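Local atomic coordinates of cysteine protease (Xylella fastidiosa, PDB entry 3OIS), a protein that probably cleaves peptide bonds as a papain-family cysteine peptidase and binds uridine-5'-diphosphate. Residues Lys51-Ala56 / Leu198-Pro203; Ser202-Gly207 / Glu272-Thr277; Asn81-Ala86 / Trp284-Val289; Pro65-Tyr70 / Ser97-Pro102; Ser213-Asn218 / Asn255-Asn260. All blocks are in the same frame, centred on the assembly; numbering follows the deposited sequence.

How the contacts relate
Contacts 2 and 3 are buried and wholly apolar, and they work on one sheet: contact 2 lays a short helix against strand 204-211, contact 3 packs the long helix 78-93 against its neighbour, strand 280-287. A backbone bond from W284 N to V205 O joins the two. Contact 1 is apolar as well but lies at the surface, and it shares S202 and P203 with contact 2. Contacts 4 and 5 are partly buried and built largely from loops, with aromatic rings meeting polar groups as well as aliphatic ones. They touch through a backbone bond between Y70 O and G258 N, while Y70 also packs on the helix of contact 3.

Contact 1: residues Lys51-Ala56 / Leu198-Pro203; sequences KSVIAA and LAVGSP
The turn that presents A199 and V200 to V53 is closed by the shortest polar bond of this contact, from G201 N to L198 O at 2.9 Å. It belongs to a Schellman motif at the end of helix 191-199, in which G201 takes a positive phi of 93° and bends the chain out of the helix. Helix 51-55, a single turn, is held by an ordinary i to i+4 bond, A55 N to K51 O at 3.0 Å. No hydrogen bond links the two segments, and what passes between them is methyl packing. V53 carries one side of it. Its CG1 lies 3.8 Å from V200 CG1, and its CG2 reaches the same methyl at 3.9 Å, so that the V200 branch sits against both prongs of the V53 fork. The two side chains run across each other at nearly a right angle. A chi1 of 174° sets V53 CG1 opposite the backbone nitrogen, and from there the same methyl also meets A199 CB, more loosely, at 4.3 Å. On the other side, V200 uses the branch next to its own backbone nitrogen. Around this patch V53 also rests on A196, about one turn earlier in helix 191-199, while P58 touches A199 and Y47 touches V200. The short helix thus docks on the last turn of the longer one at the protein surface. With only 94 Å² buried and no directional bond across it, the contact rests on apolar packing of three small side chains.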
# COMPACT_ATOMS: atom_id res chain seq x y z
N LYS A 51 4.00 12.58 -22.95
CA LYS A 51 2.80 12.77 -23.77
C LYS A 51 2.64 11.68 -24.82
O LYS A 51 1.49 11.34 -25.19
CB LYS A 51 2.72 14.15 -24.42
CG LYS A 51 1.91 15.15 -23.59
CD LYS A 51 2.02 16.53 -24.17
CE LYS A 51 1.96 17.61 -23.07
NZ LYS A 51 3.27 17.87 -22.35
N SER A 52 3.75 11.12 -25.31
CA SER A 52 3.63 10.05 -26.33
C SER A 52 2.99 8.77 -25.81
O SER A 52 2.31 8.04 -26.57
CB SER A 52 4.98 9.73 -27.04
OG SER A 52 6.04 9.45 -26.13
N VAL A 53 3.19 8.53 -24.52
CA VAL A 53 2.66 7.35 -23.85
C VAL A 53 1.17 7.53 -23.64
O VAL A 53 0.37 6.66 -24.01
CB VAL A 53 3.39 7.17 -22.52
CG1 VAL A 53 2.76 6.05 -21.73
CG2 VAL A 53 4.82 6.88 -22.78
N ILE A 54 0.80 8.69 -23.11
CA ILE A 54 -0.64 9.01 -22.92
C ILE A 54 -1.44 8.95 -24.21
O ILE A 54 -2.62 8.48 -24.26
CB ILE A 54 -0.81 10.39 -22.22
CG1 ILE A 54 -0.41 10.31 -20.73
CG2 ILE A 54 -2.31 10.94 -22.33
CD1 ILE A 54 -0.12 11.76 -20.16
N ALA A 55 -0.82 9.43 -25.28
CA ALA A 55 -1.49 9.41 -26.59
C ALA A 55 -1.74 8.03 -27.13
O ALA A 55 -2.64 7.88 -27.97
CB ALA A 55 -0.70 10.24 -27.63
N ALA A 56 -0.95 7.05 -26.67
CA ALA A 56 -0.97 5.72 -27.22
C ALA A 56 -0.99 4.63 -26.15
O ALA A 56 -0.13 3.75 -26.11
CB ALA A 56 0.25 5.51 -28.17
N LEU A 198 1.31 2.67 -15.48
CA LEU A 198 1.40 1.22 -15.60
C LEU A 198 1.97 0.80 -16.99
O LEU A 198 2.67 -0.22 -17.09
CB LEU A 198 0.00 0.63 -15.38
CG LEU A 198 -0.54 0.79 -13.94
CD1 LEU A 198 -2.09 0.57 -14.00
CD2 LEU A 198 0.19 -0.17 -12.96
N ALA A 199 1.57 1.56 -18.00
CA ALA A 199 2.04 1.28 -19.37
C ALA A 199 3.56 1.28 -19.58
O ALA A 199 4.09 0.55 -20.49
CB ALA A 199 1.40 2.20 -20.35
N VAL A 200 4.28 2.07 -18.81
CA VAL A 200 5.70 2.12 -18.94
C VAL A 200 6.33 1.14 -17.96
O VAL A 200 7.55 1.11 -17.78
CB VAL A 200 6.32 3.53 -18.81
CG1 VAL A 200 5.70 4.52 -19.81
CG2 VAL A 200 6.13 4.08 -17.37
N GLY A 201 5.47 0.38 -17.27
CA GLY A 201 5.98 -0.67 -16.34
C GLY A 201 6.17 -0.29 -14.89
O GLY A 201 6.87 -1.02 -14.14
N SER A 202 5.53 0.80 -14.47
CA SER A 202 5.63 1.24 -13.07
C SER A 202 4.29 1.03 -12.30
O SER A 202 3.30 1.57 -12.63
CB SER A 202 6.00 2.73 -13.01
OG SER A 202 7.21 2.97 -13.67
N PRO A 203 4.30 0.21 -11.27
CA PRO A 203 3.15 0.12 -10.36
C PRO A 203 3.05 1.41 -9.53
O PRO A 203 4.05 2.13 -9.36
CB PRO A 203 3.56 -0.98 -9.39
CG PRO A 203 4.47 -1.72 -10.08
CD PRO A 203 5.37 -0.65 -10.76

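Contact 2: residues Ser202-Gly207 / Glu272-Thr277; sequences SPFVFG and EYISNT
Both phenylalanines of strand 204-211 hold their rings between the backbone N and the carbonyl carbon, F204 with chi1 57° and F206 with chi1 72°, and in this way both rings lean toward I274. The isoleucine arrives from the short helix 271-274 with its CG1-CD1 arm stretched out, and CD1 does most of the touching. Over F206 the methyl forms a CH-pi contact: I274 CD1 stands 4.2 Å from the ring centroid and 25° off the normal, shifted toward the rim, where F206 CZ is 3.8 Å away. CG1 follows at 4.1 Å from the same CZ of F206. F204 receives the methyl quite differently, at its edge and near the ring plane, with F204 CZ 4.0 Å from I274 CD1. One methyl is therefore wedged between a ring face and a ring edge. V205, lying between the two aromatics, sends its side chain to the other side of the strand, onto A82 and L83 of helix 78-93. Next to F206, the ring of F283 lies almost parallel to it. The contact seats helix 271-274 on strand 204-211 of the antiparallel sheet, consistent with the beta-rich domain of the papain fold.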
# COMPACT_ATOMS: atom_id res chain seq x y z
N SER A 202 5.53 0.80 -14.47
CA SER A 202 5.63 1.24 -13.07
C SER A 202 4.29 1.03 -12.30
O SER A 202 3.30 1.57 -12.63
CB SER A 202 6.00 2.73 -13.01
OG SER A 202 7.21 2.97 -13.67
N PRO A 203 4.30 0.21 -11.27
CA PRO A 203 3.15 0.12 -10.36
C PRO A 203 3.05 1.41 -9.53
O PRO A 203 4.05 2.13 -9.36
CB PRO A 203 3.56 -0.98 -9.39
CG PRO A 203 4.47 -1.72 -10.08
CD PRO A 203 5.37 -0.65 -10.76
N PHE A 204 1.86 1.60 -8.91
CA PHE A 204 1.75 2.74 -7.96
C PHE A 204 0.97 2.28 -6.75
O PHE A 204 0.23 1.29 -6.81
CB PHE A 204 1.05 3.94 -8.69
CG PHE A 204 -0.30 3.62 -9.24
CD1 PHE A 204 -1.45 3.70 -8.44
CD2 PHE A 204 -0.46 3.38 -10.61
CE1 PHE A 204 -2.70 3.38 -8.97
CE2 PHE A 204 -1.77 3.12 -11.16
CZ PHE A 204 -2.88 3.17 -10.32
N VAL A 205 1.21 2.97 -5.64
CA VAL A 205 0.45 2.71 -4.42
C VAL A 205 -0.55 3.80 -4.28
O VAL A 205 -0.32 4.91 -4.76
CB VAL A 205 1.30 2.69 -3.13
CG1 VAL A 205 2.20 1.46 -3.12
CG2 VAL A 205 2.04 4.02 -2.95
N PHE A 206 -1.71 3.44 -3.70
CA PHE A 206 -2.72 4.44 -3.39
C PHE A 206 -3.60 3.98 -2.29
O PHE A 206 -3.51 2.84 -1.84
CB PHE A 206 -3.56 4.77 -4.63
CG PHE A 206 -4.51 3.67 -5.02
CD1 PHE A 206 -4.01 2.51 -5.69
CD2 PHE A 206 -5.85 3.76 -4.71
CE1 PHE A 206 -4.95 1.48 -6.08
CE2 PHE A 206 -6.79 2.76 -5.04
CZ PHE A 206 -6.35 1.62 -5.77
N GLY A 207 -4.40 4.92 -1.78
CA GLY A 207 -5.24 4.72 -0.61
C GLY A 207 -6.69 4.76 -1.05
O GLY A 207 -7.07 5.45 -2.02
N GLU A 272 -14.44 3.75 -12.36
CA GLU A 272 -15.23 4.83 -11.70
C GLU A 272 -14.92 4.90 -10.18
O GLU A 272 -15.23 5.92 -9.52
CB GLU A 272 -16.74 4.53 -11.87
CG GLU A 272 -17.30 4.43 -13.33
CD GLU A 272 -17.00 3.09 -14.11
OE1 GLU A 272 -17.34 3.06 -15.34
OE2 GLU A 272 -16.41 2.09 -13.56
N TYR A 273 -14.37 3.84 -9.64
CA TYR A 273 -14.04 3.84 -8.22
C TYR A 273 -12.70 4.58 -8.07
O TYR A 273 -12.59 5.57 -7.33
CB TYR A 273 -13.95 2.39 -7.78
CG TYR A 273 -13.97 2.13 -6.26
CD1 TYR A 273 -14.87 1.20 -5.77
CD2 TYR A 273 -13.13 2.81 -5.34
CE1 TYR A 273 -14.93 0.89 -4.46
CE2 TYR A 273 -13.23 2.55 -3.95
CZ TYR A 273 -14.10 1.55 -3.53
OH TYR A 273 -14.25 1.23 -2.19
N ILE A 274 -11.66 4.09 -8.77
CA ILE A 274 -10.34 4.68 -8.59
C ILE A 274 -10.25 6.18 -8.96
O ILE A 274 -9.42 6.91 -8.39
CB ILE A 274 -9.28 3.84 -9.38
CG1 ILE A 274 -7.90 3.98 -8.74
CG2 ILE A 274 -9.35 4.24 -10.89
CD1 ILE A 274 -6.79 2.92 -9.30
N SER A 275 -11.07 6.62 -9.91
CA SER A 275 -11.01 7.99 -10.39
C SER A 275 -11.87 8.94 -9.57
O SER A 275 -11.80 10.11 -9.81
CB SER A 275 -11.42 8.01 -11.88
OG SER A 275 -12.80 7.75 -12.01
N ASN A 276 -12.64 8.41 -8.61
CA ASN A 276 -13.47 9.22 -7.72
C ASN A 276 -12.66 9.83 -6.56
O ASN A 276 -12.11 9.10 -5.74
CB ASN A 276 -14.69 8.42 -7.25
CG ASN A 276 -15.73 9.29 -6.53
OD1 ASN A 276 -15.39 10.31 -5.98
ND2 ASN A 276 -17.01 8.89 -6.59
N THR A 277 -12.54 11.17 -6.52
CA THR A 277 -11.77 11.84 -5.48
C THR A 277 -12.33 11.61 -4.09
O THR A 277 -11.56 11.80 -3.11
CB THR A 277 -11.67 13.36 -5.73
OG1 THR A 277 -13.00 13.89 -5.82
CG2 THR A 277 -10.87 13.59 -6.95

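Contact 3: residues Asn81-Ala86 / Trp284-Val289; sequences NALAAA and WVIKTV
I286 lays its CG1-CD1 arm against the methyl of A86, with CD1 3.8 Å and CG1 4.0 Å from A86 CB. The arm lies there because CG1 stands between the backbone nitrogen and the carbonyl carbon, chi1 64°, with the chain extended beyond it. The other branch, CG2, is directed to L83 about one helical turn earlier, where I286 CG2 and L83 CD2 come no closer than 4.5 Å. One isoleucine thus spans two successive turns of helix 78-93, in van der Waals contact with the alanine and more distant from the leucine. The small A86 lets strand and helix approach to 7.4 Å between A86 CA and I286 CA. L83 leaves its backbone pointing across the contact rather than at it, and its tip then swings in; it is also packed by V205 from the neighbouring strand and by I130 and L133 from helix 126-135. Along the strand the side chains alternate: V285 turns away from the helix, and W284 starts toward it before its indole leads off to a hydrogen bond with D38. The side chain of I286 is about 4 Å from that of Y184, which binds UDP, and about 8 Å from the nucleotide itself. All three touching residues are buried. Packing of this long helix against the sheet is part of the interface between the two lobes in the papain fold, where the family's catalytic cysteine sits at the start of that helix.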
# COMPACT_ATOMS: atom_id res chain seq x y z
N ASN A 81 2.69 -2.73 3.72
CA ASN A 81 2.52 -3.88 2.81
C ASN A 81 2.53 -3.50 1.34
O ASN A 81 3.24 -4.13 0.50
CB ASN A 81 1.27 -4.69 3.14
CG ASN A 81 1.44 -5.56 4.35
OD1 ASN A 81 1.56 -5.06 5.52
ND2 ASN A 81 1.47 -6.84 4.13
N ALA A 82 1.81 -2.41 1.01
CA ALA A 82 1.79 -1.88 -0.33
C ALA A 82 3.21 -1.40 -0.72
O ALA A 82 3.67 -1.70 -1.81
CB ALA A 82 0.78 -0.71 -0.47
N LEU A 83 3.88 -0.66 0.18
CA LEU A 83 5.17 -0.13 -0.14
C LEU A 83 6.27 -1.20 -0.17
O LEU A 83 7.20 -1.10 -1.02
CB LEU A 83 5.55 0.97 0.87
CG LEU A 83 4.79 2.28 0.60
CD1 LEU A 83 5.00 3.30 1.87
CD2 LEU A 83 5.21 2.99 -0.75
N ALA A 84 6.19 -2.22 0.70
CA ALA A 84 7.12 -3.39 0.65
C ALA A 84 7.07 -3.99 -0.73
O ALA A 84 8.15 -4.30 -1.31
CB ALA A 84 6.75 -4.44 1.68
N ALA A 85 5.86 -4.14 -1.27
CA ALA A 85 5.69 -4.75 -2.61
C ALA A 85 6.24 -3.82 -3.72
O ALA A 85 6.84 -4.30 -4.72
CB ALA A 85 4.18 -5.17 -2.86
N ALA A 86 6.04 -2.49 -3.64
CA ALA A 86 6.59 -1.59 -4.63
C ALA A 86 8.11 -1.76 -4.65
O ALA A 86 8.69 -1.80 -5.76
CB ALA A 86 6.21 -0.12 -4.28
N TRP A 284 1.00 7.33 -5.50
CA TRP A 284 2.48 7.61 -5.44
C TRP A 284 3.24 6.53 -6.18
O TRP A 284 2.87 5.31 -6.12
CB TRP A 284 3.00 7.50 -4.05
CG TRP A 284 2.62 8.68 -3.16
CD1 TRP A 284 1.66 8.68 -2.21
CD2 TRP A 284 3.32 9.95 -3.06
NE1 TRP A 284 1.69 9.92 -1.50
CE2 TRP A 284 2.71 10.68 -2.01
CE3 TRP A 284 4.44 10.50 -3.72
CZ2 TRP A 284 3.15 11.97 -1.65
CZ3 TRP A 284 4.86 11.82 -3.40
CH2 TRP A 284 4.21 12.52 -2.38
N VAL A 285 4.33 7.00 -6.81
CA VAL A 285 5.34 6.13 -7.50
C VAL A 285 6.66 6.33 -6.82
O VAL A 285 7.03 7.48 -6.50
CB VAL A 285 5.52 6.55 -8.96
CG1 VAL A 285 6.45 5.55 -9.71
CG2 VAL A 285 4.22 6.64 -9.62
N ILE A 286 7.42 5.25 -6.61
CA ILE A 286 8.70 5.38 -6.06
C ILE A 286 9.75 4.92 -7.12
O ILE A 286 9.44 4.15 -8.02
CB ILE A 286 8.79 4.58 -4.77
CG1 ILE A 286 8.60 3.03 -5.01
CG2 ILE A 286 7.72 5.20 -3.71
CD1 ILE A 286 9.10 2.26 -3.82
N LYS A 287 10.95 5.42 -6.95
CA LYS A 287 12.08 4.96 -7.80
C LYS A 287 13.35 4.95 -7.04
O LYS A 287 13.62 5.81 -6.18
CB LYS A 287 12.25 5.90 -8.99
CG LYS A 287 13.02 5.23 -10.15
CD LYS A 287 13.27 6.29 -11.25
N THR A 288 14.23 4.00 -7.41
CA THR A 288 15.61 3.96 -6.91
C THR A 288 16.55 4.05 -8.15
O THR A 288 16.49 3.19 -9.06
CB THR A 288 15.90 2.67 -6.15
OG1 THR A 288 14.91 2.48 -5.12
CG2 THR A 288 17.24 2.77 -5.52
N VAL A 289 17.31 5.15 -8.22
CA VAL A 289 18.11 5.46 -9.41
C VAL A 289 19.59 5.23 -9.04
O VAL A 289 20.13 6.02 -8.27
CB VAL A 289 17.96 6.96 -9.90
CG1 VAL A 289 19.09 7.34 -10.93
CG2 VAL A 289 16.58 7.27 -10.47

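Contact 4: residues Pro65-Tyr70 / Ser97-Pro102; sequences PPFQVY and SPEFIP
The two loops run in nearly the same direction, the CA 67 to 70 and CA 99 to 102 vectors only 21° apart, and their backbones keep well separated, with F67 CA and I101 CA the closest pair at 8.8 Å. Side chains bridge the interval at two places. In the first, the E99 carboxylate makes a van der Waals contact with F67, OE2 lying 3.8 Å from both CB and CD2 of the phenylalanine. The carboxylate plane is turned 80° from the ring. E99 extends this far because its CG is set opposite the backbone nitrogen, chi1 174°, with the rest of the chain drawn out. The hydrogen-bond donor to E99 OE2 is Q88 NE2. One face of the F67 ring is covered by P65 CG of its own loop, 3.5 Å above the plane and displaced to the rim. At the second place Y70 and I101 slide past one another in opposite directions: I101 CG2 is 3.7 Å from Y70 CE1, and I101 CG1 is 4.0 Å from the same ring carbon. P102 meets the hydroxyl end at about a right angle, with its CD 4.0 Å from Y70 OH, whose hydrogen-bond partner is Q88 OE1. The amide of Q88 therefore serves both halves of the contact, one end for each. In the fold, the 65-70 loop leads from strand 60-62 into helix 78-93 and the 97-102 loop leads out of that helix to helix 104-114, and the two meet over Q88 on the helix they enclose.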
# COMPACT_ATOMS: atom_id res chain seq x y z
N PRO A 65 3.51 -9.43 -10.46
CA PRO A 65 4.87 -9.99 -10.32
C PRO A 65 4.80 -11.47 -9.85
O PRO A 65 3.70 -11.97 -9.53
CB PRO A 65 5.50 -9.07 -9.27
CG PRO A 65 4.38 -8.75 -8.39
CD PRO A 65 3.13 -8.56 -9.34
N PRO A 66 5.93 -12.19 -9.84
CA PRO A 66 5.82 -13.57 -9.46
C PRO A 66 5.70 -13.79 -7.96
O PRO A 66 5.08 -14.81 -7.56
CB PRO A 66 7.14 -14.19 -9.99
CG PRO A 66 7.77 -13.14 -10.90
CD PRO A 66 7.31 -11.85 -10.24
N PHE A 67 6.12 -12.81 -7.15
CA PHE A 67 6.05 -13.05 -5.72
C PHE A 67 4.61 -12.97 -5.22
O PHE A 67 3.86 -12.07 -5.61
CB PHE A 67 6.99 -12.14 -4.93
CG PHE A 67 6.74 -10.61 -5.11
CD1 PHE A 67 6.01 -9.86 -4.16
CD2 PHE A 67 7.32 -9.95 -6.15
CE1 PHE A 67 5.91 -8.42 -4.36
CE2 PHE A 67 7.24 -8.61 -6.39
CZ PHE A 67 6.46 -7.80 -5.50
N GLN A 68 4.25 -13.89 -4.33
CA GLN A 68 2.85 -13.99 -3.96
C GLN A 68 2.48 -12.81 -3.05
O GLN A 68 3.36 -12.13 -2.48
CB GLN A 68 2.52 -15.29 -3.24
CG GLN A 68 3.23 -15.52 -1.97
CD GLN A 68 3.12 -17.00 -1.52
OE1 GLN A 68 2.05 -17.48 -1.12
NE2 GLN A 68 4.27 -17.71 -1.59
N VAL A 69 1.18 -12.63 -2.92
CA VAL A 69 0.69 -11.61 -1.95
C VAL A 69 1.20 -11.89 -0.55
O VAL A 69 1.45 -13.06 -0.16
CB VAL A 69 -0.85 -11.45 -1.97
CG1 VAL A 69 -1.37 -10.98 -3.33
CG2 VAL A 69 -1.50 -12.77 -1.52
N TYR A 70 1.32 -10.81 0.22
CA TYR A 70 1.53 -11.00 1.65
C TYR A 70 0.24 -11.03 2.39
O TYR A 70 -0.81 -10.79 1.82
CB TYR A 70 2.31 -9.79 2.24
CG TYR A 70 3.44 -9.17 1.38
CD1 TYR A 70 4.46 -9.97 0.77
CD2 TYR A 70 3.45 -7.80 1.10
CE1 TYR A 70 5.48 -9.41 0.05
CE2 TYR A 70 4.48 -7.23 0.33
CZ TYR A 70 5.51 -8.03 -0.18
OH TYR A 70 6.55 -7.49 -0.93
N SER A 97 19.68 -8.24 -6.92
CA SER A 97 19.58 -9.55 -6.25
C SER A 97 20.32 -9.52 -4.91
O SER A 97 21.20 -8.68 -4.72
CB SER A 97 20.17 -10.67 -7.13
OG SER A 97 21.53 -10.82 -6.79
N PRO A 98 19.97 -10.42 -3.96
CA PRO A 98 18.90 -11.43 -4.05
C PRO A 98 17.50 -10.80 -3.93
O PRO A 98 17.33 -9.65 -3.49
CB PRO A 98 19.14 -12.31 -2.83
CG PRO A 98 19.70 -11.37 -1.81
CD PRO A 98 20.54 -10.36 -2.59
N GLU A 99 16.51 -11.58 -4.30
CA GLU A 99 15.16 -11.21 -4.00
C GLU A 99 14.86 -11.46 -2.51
O GLU A 99 15.13 -12.52 -1.97
CB GLU A 99 14.22 -12.03 -4.91
CG GLU A 99 12.73 -11.83 -4.58
CD GLU A 99 11.82 -12.14 -5.77
OE1 GLU A 99 12.20 -12.92 -6.69
OE2 GLU A 99 10.70 -11.60 -5.76
N PHE A 100 14.32 -10.46 -1.83
CA PHE A 100 13.82 -10.70 -0.47
C PHE A 100 12.52 -9.94 -0.30
O PHE A 100 12.29 -8.98 -1.02
CB PHE A 100 14.85 -10.27 0.62
CG PHE A 100 15.29 -8.83 0.51
CD1 PHE A 100 16.43 -8.50 -0.16
CD2 PHE A 100 14.51 -7.79 1.05
CE1 PHE A 100 16.84 -7.15 -0.30
CE2 PHE A 100 14.91 -6.43 0.92
CZ PHE A 100 16.07 -6.11 0.23
N ILE A 101 11.69 -10.36 0.66
CA ILE A 101 10.51 -9.57 1.05
C ILE A 101 11.07 -8.46 1.97
O ILE A 101 11.77 -8.77 2.92
CB ILE A 101 9.52 -10.42 1.82
CG1 ILE A 101 8.84 -11.44 0.86
CG2 ILE A 101 8.37 -9.54 2.34
CD1 ILE A 101 7.99 -12.53 1.63
N PRO A 102 10.80 -7.18 1.64
CA PRO A 102 11.24 -6.09 2.54
C PRO A 102 10.51 -6.17 3.89
O PRO A 102 9.32 -6.58 3.94
CB PRO A 102 10.85 -4.80 1.80
CG PRO A 102 10.75 -5.22 0.35
CD PRO A 102 10.25 -6.63 0.37

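Contact 5: residues Ser213-Asn218 / Asn255-Asn260; sequences SWVGNN and NSWGNN
W214 and W257 reach toward each other from opposite directions, their six-membered rings tilted by 31° with centroids 5.2 Å apart, an oblique pairing. W257 puts its CZ3 corner over one face of the W214 indole, 3.6 Å from W214 CH2. A chi1 of -178° swings the W214 ring out from the short helix 212-215 to meet it. V215, the next residue, lends a methyl to both tryptophans: its CG1 lies over a face of W214 and stands 4.0 Å from W257 CH2. The amide of N255 completes the group, although its placement is less certain. Its plane is 22° from that of W214, with N255 ND2 3.4 Å from W214 CH2, and the same nitrogen lies over a face of W257, near the rim. Beyond the pair, W257 stacks on H237 and gives its NE1 to G32 O, while F267 meets W214 edge-to-face. The run N255-S256-W257-G258 matches the Asn-Ser-Trp-Gly signature of papain-like enzymes. There the asparagine orients the catalytic histidine and the tryptophan shields their interaction, and the aromatic cluster here is consistent with that arrangement.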
# COMPACT_ATOMS: atom_id res chain seq x y z
N SER A 213 -20.05 -3.02 1.17
CA SER A 213 -20.52 -3.72 -0.07
C SER A 213 -19.43 -4.64 -0.66
O SER A 213 -19.70 -5.55 -1.50
CB SER A 213 -20.98 -2.72 -1.09
OG SER A 213 -20.11 -1.62 -1.26
N TRP A 214 -18.17 -4.36 -0.30
CA TRP A 214 -17.06 -5.28 -0.69
C TRP A 214 -16.70 -6.26 0.48
O TRP A 214 -16.63 -7.49 0.28
CB TRP A 214 -15.82 -4.43 -1.10
CG TRP A 214 -14.64 -5.25 -1.56
CD1 TRP A 214 -14.68 -6.46 -2.26
CD2 TRP A 214 -13.28 -4.96 -1.31
NE1 TRP A 214 -13.37 -6.89 -2.50
CE2 TRP A 214 -12.49 -5.97 -1.95
CE3 TRP A 214 -12.61 -3.88 -0.68
CZ2 TRP A 214 -11.08 -5.96 -1.89
CZ3 TRP A 214 -11.27 -3.85 -0.67
CH2 TRP A 214 -10.47 -4.88 -1.23
N VAL A 215 -16.52 -5.73 1.72
CA VAL A 215 -15.95 -6.52 2.78
C VAL A 215 -16.95 -7.10 3.73
O VAL A 215 -16.56 -7.84 4.62
CB VAL A 215 -14.90 -5.71 3.65
CG1 VAL A 215 -13.75 -5.26 2.79
CG2 VAL A 215 -15.54 -4.49 4.32
N GLY A 216 -18.21 -6.75 3.56
CA GLY A 216 -19.24 -7.18 4.55
C GLY A 216 -19.44 -8.70 4.52
O GLY A 216 -19.46 -9.34 3.43
N ASN A 217 -19.49 -9.28 5.73
CA ASN A 217 -19.52 -10.72 5.96
C ASN A 217 -18.30 -11.47 5.37
O ASN A 217 -18.39 -12.66 5.13
CB ASN A 217 -20.84 -11.35 5.48
CG ASN A 217 -22.03 -10.66 6.06
OD1 ASN A 217 -21.98 -10.33 7.24
ND2 ASN A 217 -23.07 -10.39 5.25
N ASN A 218 -17.18 -10.76 5.13
CA ASN A 218 -16.06 -11.23 4.38
C ASN A 218 -16.42 -11.86 3.03
O ASN A 218 -15.76 -12.81 2.57
CB ASN A 218 -15.22 -12.20 5.17
CG ASN A 218 -14.24 -11.51 6.09
OD1 ASN A 218 -13.74 -10.41 5.77
ND2 ASN A 218 -14.07 -12.04 7.27
N ASN A 255 -3.75 -7.10 -3.18
CA ASN A 255 -4.19 -6.85 -1.77
C ASN A 255 -3.15 -7.52 -0.81
O ASN A 255 -2.18 -8.16 -1.31
CB ASN A 255 -5.59 -7.33 -1.55
CG ASN A 255 -6.31 -6.55 -0.44
OD1 ASN A 255 -5.68 -5.85 0.35
ND2 ASN A 255 -7.64 -6.64 -0.41
N SER A 256 -3.29 -7.35 0.50
CA SER A 256 -2.36 -7.84 1.50
C SER A 256 -3.16 -8.63 2.54
O SER A 256 -2.90 -8.54 3.73
CB SER A 256 -1.62 -6.63 2.14
OG SER A 256 -2.60 -5.63 2.50
N TRP A 257 -4.12 -9.41 2.06
CA TRP A 257 -5.01 -10.21 2.96
C TRP A 257 -4.80 -11.70 2.67
O TRP A 257 -5.67 -12.54 3.00
CB TRP A 257 -6.49 -9.85 2.77
CG TRP A 257 -6.79 -8.41 3.22
CD1 TRP A 257 -5.98 -7.58 4.00
CD2 TRP A 257 -7.89 -7.60 2.78
NE1 TRP A 257 -6.59 -6.31 4.13
CE2 TRP A 257 -7.74 -6.32 3.38
CE3 TRP A 257 -9.02 -7.85 1.98
CZ2 TRP A 257 -8.70 -5.30 3.17
CZ3 TRP A 257 -9.96 -6.85 1.79
CH2 TRP A 257 -9.77 -5.57 2.34
N GLY A 258 -3.60 -12.05 2.22
CA GLY A 258 -3.32 -13.49 1.89
C GLY A 258 -3.86 -13.95 0.54
O GLY A 258 -4.58 -13.19 -0.18
N ASN A 259 -3.50 -15.20 0.17
CA ASN A 259 -3.88 -15.70 -1.17
C ASN A 259 -5.17 -16.53 -1.25
O ASN A 259 -5.49 -17.10 -2.35
CB ASN A 259 -2.69 -16.41 -1.86
CG ASN A 259 -2.36 -17.77 -1.24
OD1 ASN A 259 -1.43 -18.48 -1.73
ND2 ASN A 259 -3.09 -18.19 -0.23
N ASN A 260 -5.93 -16.56 -0.14
CA ASN A 260 -7.17 -17.32 -0.12
C ASN A 260 -8.37 -16.41 -0.24
O ASN A 260 -9.51 -16.82 0.03
CB ASN A 260 -7.26 -18.17 1.17
CG ASN A 260 -6.11 -19.12 1.30
OD1 ASN A 260 -5.48 -19.21 2.37
ND2 ASN A 260 -5.76 -19.82 0.19